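Local coordinates for putative beta-glucosidase (Bifidobacterium adolescentis, PDB 5WAB), which hydrolyses terminal beta-glucosides as a family 3 glycoside hydrolase and probably also releases arabinopyranosyl groups from ginsenosides, at residues K113-G118 with M500-D505; N159-R164 with G418-T423; A495-M500 with K536-P541. All coordinates share one frame; numbering follows the deposited sequence.

Contact 1. Residues K113-G118 with M500-D505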
ATOM      1  N   LYS A 113       2.540  -3.161   6.163  1.00 20.77           N
ATOM      2  CA  LYS A 113       1.568  -3.355   7.236  1.00 19.64           C
ATOM      3  C   LYS A 113       2.029  -4.553   8.058  1.00 19.54           C
ATOM      4  O   LYS A 113       1.574  -5.686   7.884  1.00 20.58           O
ATOM      5  CB  LYS A 113       0.172  -3.547   6.666  1.00 19.54           C
ATOM      6  CG  LYS A 113      -0.231  -2.404   5.773  1.00 19.59           C
ATOM      7  CD  LYS A 113      -1.647  -2.506   5.257  1.00 18.97           C
ATOM      8  CE  LYS A 113      -1.861  -1.420   4.213  1.00 20.76           C
ATOM      9  NZ  LYS A 113      -3.239  -1.330   3.662  1.00 22.31           N
ATOM     10  N   ARG A 114       2.999  -4.292   8.939  1.00 18.85           N
ATOM     11  CA  ARG A 114       3.515  -5.332   9.821  1.00 18.48           C
ATOM     12  C   ARG A 114       2.410  -5.893  10.698  1.00 20.03           C
ATOM     13  O   ARG A 114       2.278  -7.113  10.851  1.00 20.28           O
ATOM     14  CB  ARG A 114       4.649  -4.772  10.673  1.00 16.42           C
ATOM     15  CG  ARG A 114       5.038  -5.625  11.868  1.00 16.49           C
ATOM     16  CD  ARG A 114       6.208  -4.977  12.593  1.00 16.68           C
ATOM     17  NE  ARG A 114       6.749  -5.801  13.667  1.00 16.79           N
ATOM     18  CZ  ARG A 114       6.617  -5.515  14.957  1.00 17.03           C
ATOM     19  NH1 ARG A 114       5.973  -4.419  15.326  1.00 17.20           N
ATOM     20  NH2 ARG A 114       7.135  -6.318  15.878  1.00 17.14           N
ATOM     21  N   ASN A 115       1.599  -5.008  11.274  1.00 20.26           N
ATOM     22  CA  ASN A 115       0.492  -5.379  12.132  1.00 20.72           C
ATOM     23  C   ASN A 115      -0.743  -4.600  11.689  1.00 21.68           C
ATOM     24  O   ASN A 115      -0.668  -3.371  11.512  1.00 21.64           O
ATOM     25  CB  ASN A 115       0.826  -5.089  13.592  1.00 19.79           C
ATOM     26  CG  ASN A 115      -0.251  -5.558  14.536  1.00 20.05           C
ATOM     27  OD1 ASN A 115      -1.370  -5.053  14.520  1.00 20.18           O
ATOM     28  ND2 ASN A 115       0.082  -6.535  15.368  1.00 17.04           N
ATOM     29  N   PRO A 116      -1.888  -5.264  11.507  1.00 20.71           N
ATOM     30  CA  PRO A 116      -3.073  -4.568  10.982  1.00 20.22           C
ATOM     31  C   PRO A 116      -3.611  -3.491  11.903  1.00 20.65           C
ATOM     32  O   PRO A 116      -4.469  -2.714  11.471  1.00 21.49           O
ATOM     33  CB  PRO A 116      -4.092  -5.702  10.799  1.00 21.64           C
ATOM     34  CG  PRO A 116      -3.666  -6.744  11.764  1.00 21.97           C
ATOM     35  CD  PRO A 116      -2.169  -6.675  11.825  1.00 21.40           C
ATOM     36  N   LEU A 117      -3.151  -3.425  13.154  1.00 22.55           N
ATOM     37  CA  LEU A 117      -3.561  -2.371  14.072  1.00 21.17           C
ATOM     38  C   LEU A 117      -2.877  -1.042  13.789  1.00 20.54           C
ATOM     39  O   LEU A 117      -3.222  -0.042  14.428  1.00 21.27           O
ATOM     40  CB  LEU A 117      -3.273  -2.780  15.517  1.00 20.01           C
ATOM     41  CG  LEU A 117      -4.049  -3.961  16.096  1.00 20.52           C
ATOM     42  CD1 LEU A 117      -3.584  -4.204  17.519  1.00 20.81           C
ATOM     43  CD2 LEU A 117      -5.557  -3.724  16.049  1.00 18.46           C
ATOM     44  N   GLY A 118      -1.910  -1.011  12.877  1.00 18.91           N
ATOM     45  CA  GLY A 118      -1.204   0.215  12.552  1.00 21.29           C
ATOM     46  C   GLY A 118      -2.122   1.339  12.116  1.00 23.15           C
ATOM     47  O   GLY A 118      -2.942   1.163  11.212  1.00 23.35           O
ATOM     48  N   MET A 500      -7.835 -14.959  12.338  1.00 26.04           N
ATOM     49  CA  MET A 500      -8.888 -15.347  13.270  1.00 27.37           C
ATOM     50  C   MET A 500      -8.843 -14.510  14.543  1.00 28.97           C
ATOM     51  O   MET A 500      -9.867 -14.350  15.215  1.00 32.02           O
ATOM     52  CB  MET A 500      -8.787 -16.834  13.602  1.00 27.73           C
ATOM     53  CG  MET A 500      -9.160 -17.771  12.451  1.00 28.35           C
ATOM     54  SD  MET A 500     -10.821 -17.481  11.804  1.00 29.08           S
ATOM     55  CE  MET A 500     -11.838 -17.993  13.185  1.00 28.00           C
ATOM     56  N   ASN A 501      -7.673 -13.976  14.888  1.00 28.23           N
ATOM     57  CA  ASN A 501      -7.450 -13.258  16.135  1.00 27.54           C
ATOM     58  C   ASN A 501      -6.124 -12.520  16.020  1.00 25.45           C
ATOM     59  O   ASN A 501      -5.162 -13.061  15.467  1.00 24.92           O
ATOM     60  CB  ASN A 501      -7.435 -14.221  17.333  1.00 28.34           C
ATOM     61  CG  ASN A 501      -7.492 -13.501  18.669  1.00 30.00           C
ATOM     62  OD1 ASN A 501      -6.714 -12.583  18.931  1.00 29.24           O
ATOM     63  ND2 ASN A 501      -8.432 -13.906  19.516  1.00 31.38           N
ATOM     64  N   ILE A 502      -6.078 -11.285  16.530  1.00 25.45           N
ATOM     65  CA  ILE A 502      -4.840 -10.502  16.460  1.00 24.70           C
ATOM     66  C   ILE A 502      -3.711 -11.194  17.210  1.00 27.30           C
ATOM     67  O   ILE A 502      -2.532 -10.997  16.895  1.00 29.70           O
ATOM     68  CB  ILE A 502      -5.068  -9.073  16.993  1.00 23.61           C
ATOM     69  CG1 ILE A 502      -3.840  -8.190  16.735  1.00 22.21           C
ATOM     70  CG2 ILE A 502      -5.393  -9.097  18.483  1.00 23.78           C
ATOM     71  CD1 ILE A 502      -3.449  -8.070  15.276  1.00 21.44           C
ATOM     72  N   ASN A 503      -4.043 -12.025  18.200  1.00 28.74           N
ATOM     73  CA  ASN A 503      -3.012 -12.739  18.944  1.00 29.81           C
ATOM     74  C   ASN A 503      -2.386 -13.872  18.147  1.00 27.90           C
ATOM     75  O   ASN A 503      -1.484 -14.540  18.663  1.00 28.40           O
ATOM     76  CB  ASN A 503      -3.586 -13.275  20.255  1.00 32.36           C
ATOM     77  CG  ASN A 503      -3.875 -12.175  21.247  1.00 34.95           C
ATOM     78  OD1 ASN A 503      -3.414 -11.046  21.083  1.00 36.49           O
ATOM     79  ND2 ASN A 503      -4.635 -12.493  22.282  1.00 36.22           N
ATOM     80  N   ASP A 504      -2.847 -14.122  16.924  1.00 26.60           N
ATOM     81  CA  ASP A 504      -2.157 -15.054  16.043  1.00 27.19           C
ATOM     82  C   ASP A 504      -0.997 -14.398  15.309  1.00 26.56           C
ATOM     83  O   ASP A 504      -0.086 -15.101  14.862  1.00 26.53           O
ATOM     84  CB  ASP A 504      -3.138 -15.656  15.035  1.00 27.17           C
ATOM     85  CG  ASP A 504      -4.263 -16.429  15.704  1.00 28.01           C
ATOM     86  OD1 ASP A 504      -4.063 -16.930  16.831  1.00 27.21           O
ATOM     87  OD2 ASP A 504      -5.352 -16.526  15.099  1.00 29.26           O
ATOM     88  N   ASP A 505      -1.021 -13.073  15.178  1.00 26.29           N
ATOM     89  CA  ASP A 505       0.020 -12.351  14.452  1.00 24.65           C
ATOM     90  C   ASP A 505       1.353 -12.478  15.177  1.00 22.69           C
ATOM     91  O   ASP A 505       1.434 -12.176  16.374  1.00 22.33           O
ATOM     92  CB  ASP A 505      -0.355 -10.874  14.311  1.00 25.81           C
ATOM     93  CG  ASP A 505       0.478 -10.152  13.264  1.00 25.52           C
ATOM     94  OD1 ASP A 505       1.725 -10.206  13.337  1.00 24.12           O
ATOM     95  OD2 ASP A 505      -0.126  -9.511  12.373  1.00 25.93           O
TER
HETATM   96  O   HOH W   1       3.191 -10.234  11.002  1.00 11.57           O
HETATM   97  O   HOH W   2       0.344  -8.615   9.411  1.00 24.64           O
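A type I beta turn from Asn-115 to Gly-118, with an Asx turn at its start, brings the N-terminal, TIM-barrel-type domain of this GH3 enzyme against the short 3-10 segment 502-504 of its C-terminal domain. At the centre lies Ile-502. Its CG1 stands anti to the backbone N (chi1 -172°), which sends CG1 toward the turn, and chi2 of 58° sets CD1 against it. The Ile-502 and Asn-115 side chains cross at about a right angle, with Ile-502 CD1 3.7 Å from Asn-115 OD1 and also 3.8 Å from CG of the Pro-116 ring. Leu-117 completes the apolar patch obliquely, its CD1 lying 4.1 Å from Ile-502 CG1. An isoleucine suits this place because its long branch, CG1 and CD1, is apolar and spans the gap to the amide, the proline ring and the leucine.

Beside the patch, Asp-505 meets Pro-116 tip to tip, OD2 being 3.5 Å from Pro-116 CD. Water links it to Arg-114 O, just before the turn: one molecule donates hydrogen bonds to Arg-114 O at 2.8 Å and to Asp-505 OD2 at 3.1 Å, while a second spans Arg-114 O and Asp-505 OD1. Ser-507 OG is hydrogen-bonded to that same OD1.

Further out, Ser-507 OG also bonds Asn-115 ND2, while Asn-115 OD1 accepts from Leu-117 N, so both ends of the carboxamide are held and its rotation is fixed. Arg-114 turns its charge elsewhere, to a salt bridge with Glu-522 and a cation-pi contact with Tyr-520. Proline fits the second position of the turn, where its ring locks phi at the value needed. An Asx turn also opens the 3-10 segment: Asn-503 N approaches a lone pair of Asn-501 OD1 within the amide plane, 2.8 Å away and nearly straight (174°).

Contact 2. Residues N159-R164 with G418-T423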
ATOM      1  N   ASN A 159       5.923   1.609  10.686  1.00 16.85           N
ATOM      2  CA  ASN A 159       4.857   0.610  10.686  1.00 17.02           C
ATOM      3  C   ASN A 159       3.895   0.753  11.861  1.00 19.18           C
ATOM      4  O   ASN A 159       3.046  -0.122  12.063  1.00 19.62           O
ATOM      5  CB  ASN A 159       5.470  -0.788  10.671  1.00 16.79           C
ATOM      6  CG  ASN A 159       6.629  -0.901   9.695  1.00 17.84           C
ATOM      7  OD1 ASN A 159       7.794  -0.985  10.097  1.00 17.33           O
ATOM      8  ND2 ASN A 159       6.314  -0.905   8.400  1.00 16.71           N
ATOM      9  N   GLN A 160       4.024   1.812  12.661  1.00 21.40           N
ATOM     10  CA  GLN A 160       3.118   2.054  13.775  1.00 21.18           C
ATOM     11  C   GLN A 160       3.086   3.544  14.081  1.00 22.31           C
ATOM     12  O   GLN A 160       4.011   4.287  13.748  1.00 22.66           O
ATOM     13  CB  GLN A 160       3.525   1.255  15.013  1.00 19.20           C
ATOM     14  CG  GLN A 160       4.767   1.758  15.695  1.00 18.25           C
ATOM     15  CD  GLN A 160       5.229   0.803  16.756  1.00 18.22           C
ATOM     16  OE1 GLN A 160       5.252  -0.405  16.538  1.00 17.97           O
ATOM     17  NE2 GLN A 160       5.584   1.328  17.923  1.00 18.53           N
ATOM     18  N   GLU A 161       1.990   3.976  14.701  1.00 22.74           N
ATOM     19  CA  GLU A 161       1.845   5.359  15.141  1.00 25.43           C
ATOM     20  C   GLU A 161       2.298   5.562  16.576  1.00 25.91           C
ATOM     21  O   GLU A 161       2.701   6.672  16.943  1.00 26.37           O
ATOM     22  CB  GLU A 161       0.384   5.804  15.019  1.00 29.85           C
ATOM     23  CG  GLU A 161      -0.116   5.985  13.600  1.00 31.73           C
ATOM     24  CD  GLU A 161       0.646   7.060  12.859  1.00 33.02           C
ATOM     25  OE1 GLU A 161       0.304   8.251  13.029  1.00 33.25           O
ATOM     26  OE2 GLU A 161       1.587   6.713  12.111  1.00 34.62           O
ATOM     27  N   THR A 162       2.228   4.513  17.391  1.00 25.86           N
ATOM     28  CA  THR A 162       2.553   4.611  18.806  1.00 26.56           C
ATOM     29  C   THR A 162       4.012   5.001  19.001  1.00 26.47           C
ATOM     30  O   THR A 162       4.918   4.243  18.641  1.00 26.45           O
ATOM     31  CB  THR A 162       2.247   3.276  19.487  1.00 23.91           C
ATOM     32  OG1 THR A 162       0.852   2.987  19.343  1.00 23.60           O
ATOM     33  CG2 THR A 162       2.598   3.328  20.958  1.00 23.20           C
ATOM     34  N   ASP A 163       4.227   6.178  19.594  1.00 27.57           N
ATOM     35  CA  ASP A 163       5.560   6.709  19.884  1.00 28.02           C
ATOM     36  C   ASP A 163       6.398   6.860  18.616  1.00 28.30           C
ATOM     37  O   ASP A 163       7.618   6.694  18.646  1.00 28.90           O
ATOM     38  CB  ASP A 163       6.288   5.822  20.900  1.00 28.43           C
ATOM     39  CG  ASP A 163       7.405   6.549  21.623  1.00 28.52           C
ATOM     40  OD1 ASP A 163       7.390   7.802  21.637  1.00 28.72           O
ATOM     41  OD2 ASP A 163       8.304   5.866  22.161  1.00 27.21           O
ATOM     42  N   ARG A 164       5.752   7.195  17.494  1.00 29.16           N
ATOM     43  CA  ARG A 164       6.441   7.223  16.205  1.00 29.08           C
ATOM     44  C   ARG A 164       7.566   8.250  16.142  1.00 27.87           C
ATOM     45  O   ARG A 164       8.495   8.082  15.342  1.00 26.39           O
ATOM     46  CB  ARG A 164       5.443   7.495  15.079  1.00 30.02           C
ATOM     47  CG  ARG A 164       5.002   8.943  14.982  1.00 31.74           C
ATOM     48  CD  ARG A 164       3.832   9.088  14.034  1.00 34.09           C
ATOM     49  NE  ARG A 164       3.271  10.435  14.058  1.00 37.65           N
ATOM     50  CZ  ARG A 164       2.608  10.985  13.045  1.00 39.29           C
ATOM     51  NH1 ARG A 164       2.421  10.304  11.920  1.00 39.41           N
ATOM     52  NH2 ARG A 164       2.135  12.219  13.157  1.00 39.82           N
ATOM     53  N   GLY A 418      -3.348   9.478  14.251  1.00 42.82           N
ATOM     54  CA  GLY A 418      -2.222   9.463  15.161  1.00 41.78           C
ATOM     55  C   GLY A 418      -2.233   8.352  16.186  1.00 39.22           C
ATOM     56  O   GLY A 418      -1.398   8.368  17.096  1.00 40.66           O
ATOM     57  N   PHE A 419      -3.147   7.391  16.075  1.00 35.59           N
ATOM     58  CA  PHE A 419      -3.263   6.307  17.036  1.00 32.85           C
ATOM     59  C   PHE A 419      -3.326   4.971  16.313  1.00 28.83           C
ATOM     60  O   PHE A 419      -3.856   4.869  15.207  1.00 27.95           O
ATOM     61  CB  PHE A 419      -4.507   6.488  17.911  1.00 33.21           C
ATOM     62  CG  PHE A 419      -4.378   7.596  18.912  1.00 35.22           C
ATOM     63  CD1 PHE A 419      -3.482   7.493  19.966  1.00 36.20           C
ATOM     64  CD2 PHE A 419      -5.118   8.760  18.778  1.00 36.54           C
ATOM     65  CE1 PHE A 419      -3.351   8.518  20.887  1.00 38.19           C
ATOM     66  CE2 PHE A 419      -4.990   9.790  19.693  1.00 39.15           C
ATOM     67  CZ  PHE A 419      -4.104   9.670  20.749  1.00 39.76           C
ATOM     68  N   ASP A 420      -2.779   3.946  16.953  1.00 27.58           N
ATOM     69  CA  ASP A 420      -2.977   2.575  16.515  1.00 25.43           C
ATOM     70  C   ASP A 420      -4.239   2.015  17.158  1.00 25.93           C
ATOM     71  O   ASP A 420      -4.567   2.337  18.303  1.00 27.28           O
ATOM     72  CB  ASP A 420      -1.772   1.707  16.886  1.00 24.21           C
ATOM     73  CG  ASP A 420      -0.477   2.200  16.262  1.00 23.19           C
ATOM     74  OD1 ASP A 420      -0.493   2.603  15.078  1.00 21.97           O
ATOM     75  OD2 ASP A 420       0.559   2.173  16.956  1.00 22.48           O
ATOM     76  N   ARG A 421      -4.944   1.162  16.418  1.00 24.62           N
ATOM     77  CA  ARG A 421      -6.097   0.482  16.992  1.00 25.63           C
ATOM     78  C   ARG A 421      -5.657  -0.457  18.110  1.00 27.17           C
ATOM     79  O   ARG A 421      -4.502  -0.885  18.190  1.00 26.02           O
ATOM     80  CB  ARG A 421      -6.850  -0.294  15.907  1.00 24.25           C
ATOM     81  CG  ARG A 421      -7.737   0.577  15.040  1.00 24.25           C
ATOM     82  CD  ARG A 421      -7.943  -0.036  13.672  1.00 22.92           C
ATOM     83  NE  ARG A 421      -8.787  -1.220  13.667  1.00 24.74           N
ATOM     84  CZ  ARG A 421      -8.581  -2.267  12.873  1.00 23.88           C
ATOM     85  NH1 ARG A 421      -7.541  -2.285  12.047  1.00 22.30           N
ATOM     86  NH2 ARG A 421      -9.407  -3.304  12.917  1.00 23.42           N
ATOM     87  N   GLU A 422      -6.593  -0.753  19.005  1.00 30.07           N
ATOM     88  CA  GLU A 422      -6.368  -1.733  20.054  1.00 32.05           C
ATOM     89  C   GLU A 422      -7.222  -2.979  19.898  1.00 29.47           C
ATOM     90  O   GLU A 422      -7.057  -3.924  20.678  1.00 28.39           O
ATOM     91  CB  GLU A 422      -6.604  -1.095  21.432  1.00 36.22           C
ATOM     92  CG  GLU A 422      -5.512  -0.101  21.803  1.00 39.28           C
ATOM     93  CD  GLU A 422      -5.723   0.535  23.156  1.00 44.05           C
ATOM     94  OE1 GLU A 422      -6.838   0.417  23.703  1.00 46.42           O
ATOM     95  OE2 GLU A 422      -4.766   1.144  23.678  1.00 46.04           O
ATOM     96  N   THR A 423      -8.134  -2.995  18.930  1.00 28.72           N
ATOM     97  CA  THR A 423      -8.943  -4.165  18.636  1.00 29.02           C
ATOM     98  C   THR A 423      -9.188  -4.220  17.138  1.00 27.50           C
ATOM     99  O   THR A 423      -9.181  -3.190  16.456  1.00 27.42           O
ATOM    100  CB  THR A 423     -10.284  -4.137  19.382  1.00 31.77           C
ATOM    101  OG1 THR A 423     -11.045  -5.309  19.051  1.00 32.07           O
ATOM    102  CG2 THR A 423     -11.076  -2.893  19.001  1.00 31.63           C
TER
HETATM  103  O   HOH W   3      -1.106   4.559  19.263  1.00 22.60           O
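Asn-159 begins the loop by facing away from 418-423, its carboxamide bonded to Tyr-520 OH and Ile-112 O. Gln-160 carries CG in the crowded position between backbone N and carbonyl carbon, and from there its extended chain reaches forward along the loop. NE2 bonds Thr-162 O at 3.1 Å, in the amide plane, and also Pro-512 O; an amide NH2 with two hydrogens is well suited to tie two carbonyls.

Next comes the grip on Asp-420. Glu-161 N donates to Asp-420 OD1 at 2.9 Å, fairly straight (162°) and on the syn lone pair. The Glu-161 side chain then bends at chi2 and folds over Gly-418, with OE1 3.5 Å from Gly-418 CA. This turns its carboxylate about 79° from that of Asp-420, and OE1 pairs by charge with Arg-164 NH1 at 3.2 Å, although no N-H points at it. The backbone of Gly-418 has phi +78°, a conformation that residues with a CB adopt less readily.

Thr-162 adds two bonds to the other oxygen: its N lies 2.9 Å, and its OG1 only 2.5 Å, from Asp-420 OD2, both donating from above the carboxylate plane. A water donates a hydrogen bond to Thr-162 OG1 and accepts from Asp-420 N. With Gly-119 N also on OD1, four bonds hold the short aspartate, and so many donors would probably favour its ionised form. Asp-163, at positive phi, lets the type II turn close through Arg-164 N on Glu-161 O.

The contact thus joins the N-terminal, TIM-barrel-type domain and the C-terminal domain of the GH3 enzyme: residues 159-164 link strand 149-155 of the barrel-type parallel sheet to strand 168-170, and residues 418-423 run from strand 403-409 of the six-stranded sheet toward helix 428-438.

Contact 3. Residues A495-M500 with K536-P541; sequences AQTIPM and KAVDYP
Segments 495-500 and 536-541 meet as a short antiparallel pairing within the C-terminal GH3 domain, with a classic beta bulge in which two residues, Asp-539 and Tyr-540, are set opposite the single Ile-498. The main chains of Ile-498 and Tyr-540 exchange two bonds, Ile-498 N to Tyr-540 O at 3.0 Å and Tyr-540 N to Ile-498 O at 3.1 Å. Asp-539 N adds a weak, bent bond (128°) to the same Ile-498 O, and the chain turns a corner there.

On the sheet face shared by Ile-498 and Tyr-540 the two side chains run alongside each other in the same direction, with Ile-498 CD1 4.0 Å from Tyr-540 CD2; Leu-319 of strand 317-321 touches both. The other branch, CG2 of Ile-498, lies 3.8 Å from Asp-539 CB, so the beta-branched residue packs on both residues of the bulge at once. An alanine here would lack CG1, CG2 and CD1, and would probably leave the Tyr-540 ring and Leu-319 less well packed.

Away from that face, the Thr-497 and Val-538 side chains cross at about a right angle, Thr-497 CG2 being 3.8 Å from Val-538 CG1, and Tyr-531 of helix 528-531 touches both residues. Met-500, bent at chi2 and chi3, curls its flexible thioether back over the corner and sets SD 3.7 Å from Asp-539 CA. The aspartate's own polar end is tied back to Pro-499 of 495-500 by a water, which donates to Asp-539 OD2 at 2.9 Å and to Pro-499 O at 3.0 Å.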
ATOM      1  N   ALA A 495      -5.191  -7.634  -0.116  1.00 23.06           N
ATOM      2  CA  ALA A 495      -3.810  -7.199   0.032  1.00 23.60           C
ATOM      3  C   ALA A 495      -3.335  -7.316   1.475  1.00 24.21           C
ATOM      4  O   ALA A 495      -2.203  -6.923   1.787  1.00 22.94           O
ATOM      5  CB  ALA A 495      -3.656  -5.757  -0.454  1.00 22.85           C
ATOM      6  N   GLN A 496      -4.183  -7.863   2.344  1.00 24.60           N
ATOM      7  CA  GLN A 496      -3.956  -7.974   3.775  1.00 24.49           C
ATOM      8  C   GLN A 496      -4.590  -9.276   4.240  1.00 24.85           C
ATOM      9  O   GLN A 496      -5.679  -9.638   3.783  1.00 25.85           O
ATOM     10  CB  GLN A 496      -4.580  -6.775   4.501  1.00 26.00           C
ATOM     11  CG  GLN A 496      -3.846  -6.257   5.725  1.00 27.78           C
ATOM     12  CD  GLN A 496      -4.399  -4.912   6.199  1.00 29.27           C
ATOM     13  OE1 GLN A 496      -5.248  -4.308   5.540  1.00 29.77           O
ATOM     14  NE2 GLN A 496      -3.928  -4.447   7.349  1.00 30.25           N
ATOM     15  N   THR A 497      -3.909  -9.980   5.139  1.00 22.26           N
ATOM     16  CA  THR A 497      -4.475 -11.180   5.742  1.00 21.87           C
ATOM     17  C   THR A 497      -5.539 -10.801   6.765  1.00 23.17           C
ATOM     18  O   THR A 497      -5.345  -9.883   7.565  1.00 22.65           O
ATOM     19  CB  THR A 497      -3.384 -12.006   6.421  1.00 21.28           C
ATOM     20  OG1 THR A 497      -2.459 -12.486   5.438  1.00 21.11           O
ATOM     21  CG2 THR A 497      -3.992 -13.189   7.182  1.00 20.19           C
ATOM     22  N   ILE A 498      -6.663 -11.516   6.745  1.00 24.25           N
ATOM     23  CA  ILE A 498      -7.666 -11.372   7.800  1.00 23.55           C
ATOM     24  C   ILE A 498      -7.518 -12.533   8.777  1.00 23.09           C
ATOM     25  O   ILE A 498      -7.943 -13.657   8.472  1.00 22.88           O
ATOM     26  CB  ILE A 498      -9.089 -11.326   7.234  1.00 24.14           C
ATOM     27  CG1 ILE A 498      -9.231 -10.197   6.222  1.00 24.89           C
ATOM     28  CG2 ILE A 498     -10.082 -11.140   8.369  1.00 26.50           C
ATOM     29  CD1 ILE A 498     -10.645 -10.050   5.684  1.00 26.01           C
ATOM     30  N   PRO A 499      -6.955 -12.314   9.959  1.00 23.27           N
ATOM     31  CA  PRO A 499      -6.685 -13.429  10.871  1.00 22.89           C
ATOM     32  C   PRO A 499      -7.914 -13.791  11.695  1.00 24.71           C
ATOM     33  O   PRO A 499      -8.900 -13.057  11.753  1.00 24.66           O
ATOM     34  CB  PRO A 499      -5.566 -12.882  11.758  1.00 21.29           C
ATOM     35  CG  PRO A 499      -5.862 -11.413  11.823  1.00 20.73           C
ATOM     36  CD  PRO A 499      -6.441 -11.035  10.480  1.00 20.69           C
ATOM     37  N   MET A 500      -7.835 -14.959  12.338  1.00 26.04           N
ATOM     38  CA  MET A 500      -8.888 -15.347  13.270  1.00 27.37           C
ATOM     39  C   MET A 500      -8.843 -14.510  14.543  1.00 28.97           C
ATOM     40  O   MET A 500      -9.867 -14.350  15.215  1.00 32.02           O
ATOM     41  CB  MET A 500      -8.787 -16.834  13.602  1.00 27.73           C
ATOM     42  CG  MET A 500      -9.160 -17.771  12.451  1.00 28.35           C
ATOM     43  SD  MET A 500     -10.821 -17.481  11.804  1.00 29.08           S
ATOM     44  CE  MET A 500     -11.838 -17.993  13.185  1.00 28.00           C
ATOM     45  N   LYS A 536      -1.110 -22.232  10.133  1.00 32.29           N
ATOM     46  CA  LYS A 536      -2.040 -21.554  11.020  1.00 29.89           C
ATOM     47  C   LYS A 536      -3.304 -21.187  10.257  1.00 28.71           C
ATOM     48  O   LYS A 536      -3.243 -20.763   9.100  1.00 28.66           O
ATOM     49  CB  LYS A 536      -1.405 -20.291  11.607  1.00 29.58           C
ATOM     50  CG  LYS A 536      -0.100 -20.522  12.353  1.00 30.62           C
ATOM     51  CD  LYS A 536      -0.291 -21.389  13.585  1.00 32.50           C
ATOM     52  CE  LYS A 536       1.022 -21.582  14.345  1.00 31.97           C
ATOM     53  NZ  LYS A 536       0.860 -22.507  15.512  1.00 32.28           N
ATOM     54  N   ALA A 537      -4.448 -21.354  10.909  1.00 29.10           N
ATOM     55  CA  ALA A 537      -5.701 -20.941  10.301  1.00 28.50           C
ATOM     56  C   ALA A 537      -5.810 -19.422  10.272  1.00 28.94           C
ATOM     57  O   ALA A 537      -5.306 -18.718  11.150  1.00 32.57           O
ATOM     58  CB  ALA A 537      -6.890 -21.532  11.055  1.00 28.77           C
ATOM     59  N   VAL A 538      -6.455 -18.920   9.222  1.00 25.97           N
ATOM     60  CA  VAL A 538      -6.805 -17.515   9.098  1.00 23.89           C
ATOM     61  C   VAL A 538      -8.261 -17.445   8.669  1.00 24.58           C
ATOM     62  O   VAL A 538      -8.844 -18.426   8.203  1.00 25.34           O
ATOM     63  CB  VAL A 538      -5.910 -16.764   8.091  1.00 21.96           C
ATOM     64  CG1 VAL A 538      -4.476 -16.717   8.592  1.00 20.69           C
ATOM     65  CG2 VAL A 538      -5.984 -17.440   6.727  1.00 19.90           C
ATOM     66  N   ASP A 539      -8.854 -16.266   8.840  1.00 24.93           N
ATOM     67  CA  ASP A 539     -10.235 -16.090   8.408  1.00 26.63           C
ATOM     68  C   ASP A 539     -10.312 -16.014   6.887  1.00 25.92           C
ATOM     69  O   ASP A 539     -11.039 -16.785   6.252  1.00 26.49           O
ATOM     70  CB  ASP A 539     -10.836 -14.843   9.054  1.00 27.33           C
ATOM     71  CG  ASP A 539     -12.347 -14.897   9.124  1.00 28.41           C
ATOM     72  OD1 ASP A 539     -12.926 -15.958   8.810  1.00 29.99           O
ATOM     73  OD2 ASP A 539     -12.957 -13.873   9.493  1.00 28.15           O
ATOM     74  N   TYR A 540      -9.551 -15.099   6.282  1.00 25.20           N
ATOM     75  CA  TYR A 540      -9.476 -15.006   4.833  1.00 25.57           C
ATOM     76  C   TYR A 540      -8.021 -14.759   4.442  1.00 24.18           C
ATOM     77  O   TYR A 540      -7.379 -13.837   4.985  1.00 22.62           O
ATOM     78  CB  TYR A 540     -10.395 -13.901   4.304  1.00 26.37           C
ATOM     79  CG  TYR A 540     -11.849 -14.134   4.662  1.00 28.49           C
ATOM     80  CD1 TYR A 540     -12.678 -14.892   3.843  1.00 29.95           C
ATOM     81  CD2 TYR A 540     -12.386 -13.617   5.839  1.00 29.35           C
ATOM     82  CE1 TYR A 540     -14.008 -15.120   4.181  1.00 30.47           C
ATOM     83  CE2 TYR A 540     -13.711 -13.837   6.182  1.00 29.95           C
ATOM     84  CZ  TYR A 540     -14.517 -14.590   5.351  1.00 31.03           C
ATOM     85  OH  TYR A 540     -15.835 -14.809   5.690  1.00 33.05           O
ATOM     86  N   PRO A 541      -7.468 -15.560   3.535  1.00 23.49           N
ATOM     87  CA  PRO A 541      -6.033 -15.489   3.255  1.00 21.52           C
ATOM     88  C   PRO A 541      -5.672 -14.351   2.311  1.00 22.37           C
ATOM     89  O   PRO A 541      -6.504 -13.801   1.586  1.00 23.54           O
ATOM     90  CB  PRO A 541      -5.737 -16.842   2.602  1.00 21.96           C
ATOM     91  CG  PRO A 541      -7.013 -17.180   1.900  1.00 22.25           C
ATOM     92  CD  PRO A 541      -8.128 -16.634   2.768  1.00 22.33           C
TER
HETATM   93  O   HOH W   4     -11.904 -12.541  11.793  1.00 25.68           O

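Contacts 1 and 2, with centres 12 Å apart, both join the barrel-type domain to the C-terminal domain, and they are stitched together directly: Leu-117 O lies 2.9 Å from Arg-421 N, a probable hydrogen bond. Contact 2 is nested in the chain loop that contact 1 closes. Contact 3 lies in the C-terminal domain; its centre is 9 Å from that of contact 1, and it shares Met-500 with it and packs Gln-496 NE2 3.7 Å from Lys-113 CD. Contacts 2 and 3 do not touch, their nearest atoms being about 6 Å apart. In GH3 enzymes the sugar pocket commonly opens where these two domains meet, consistent with contacts 1 and 2 belonging to that interface.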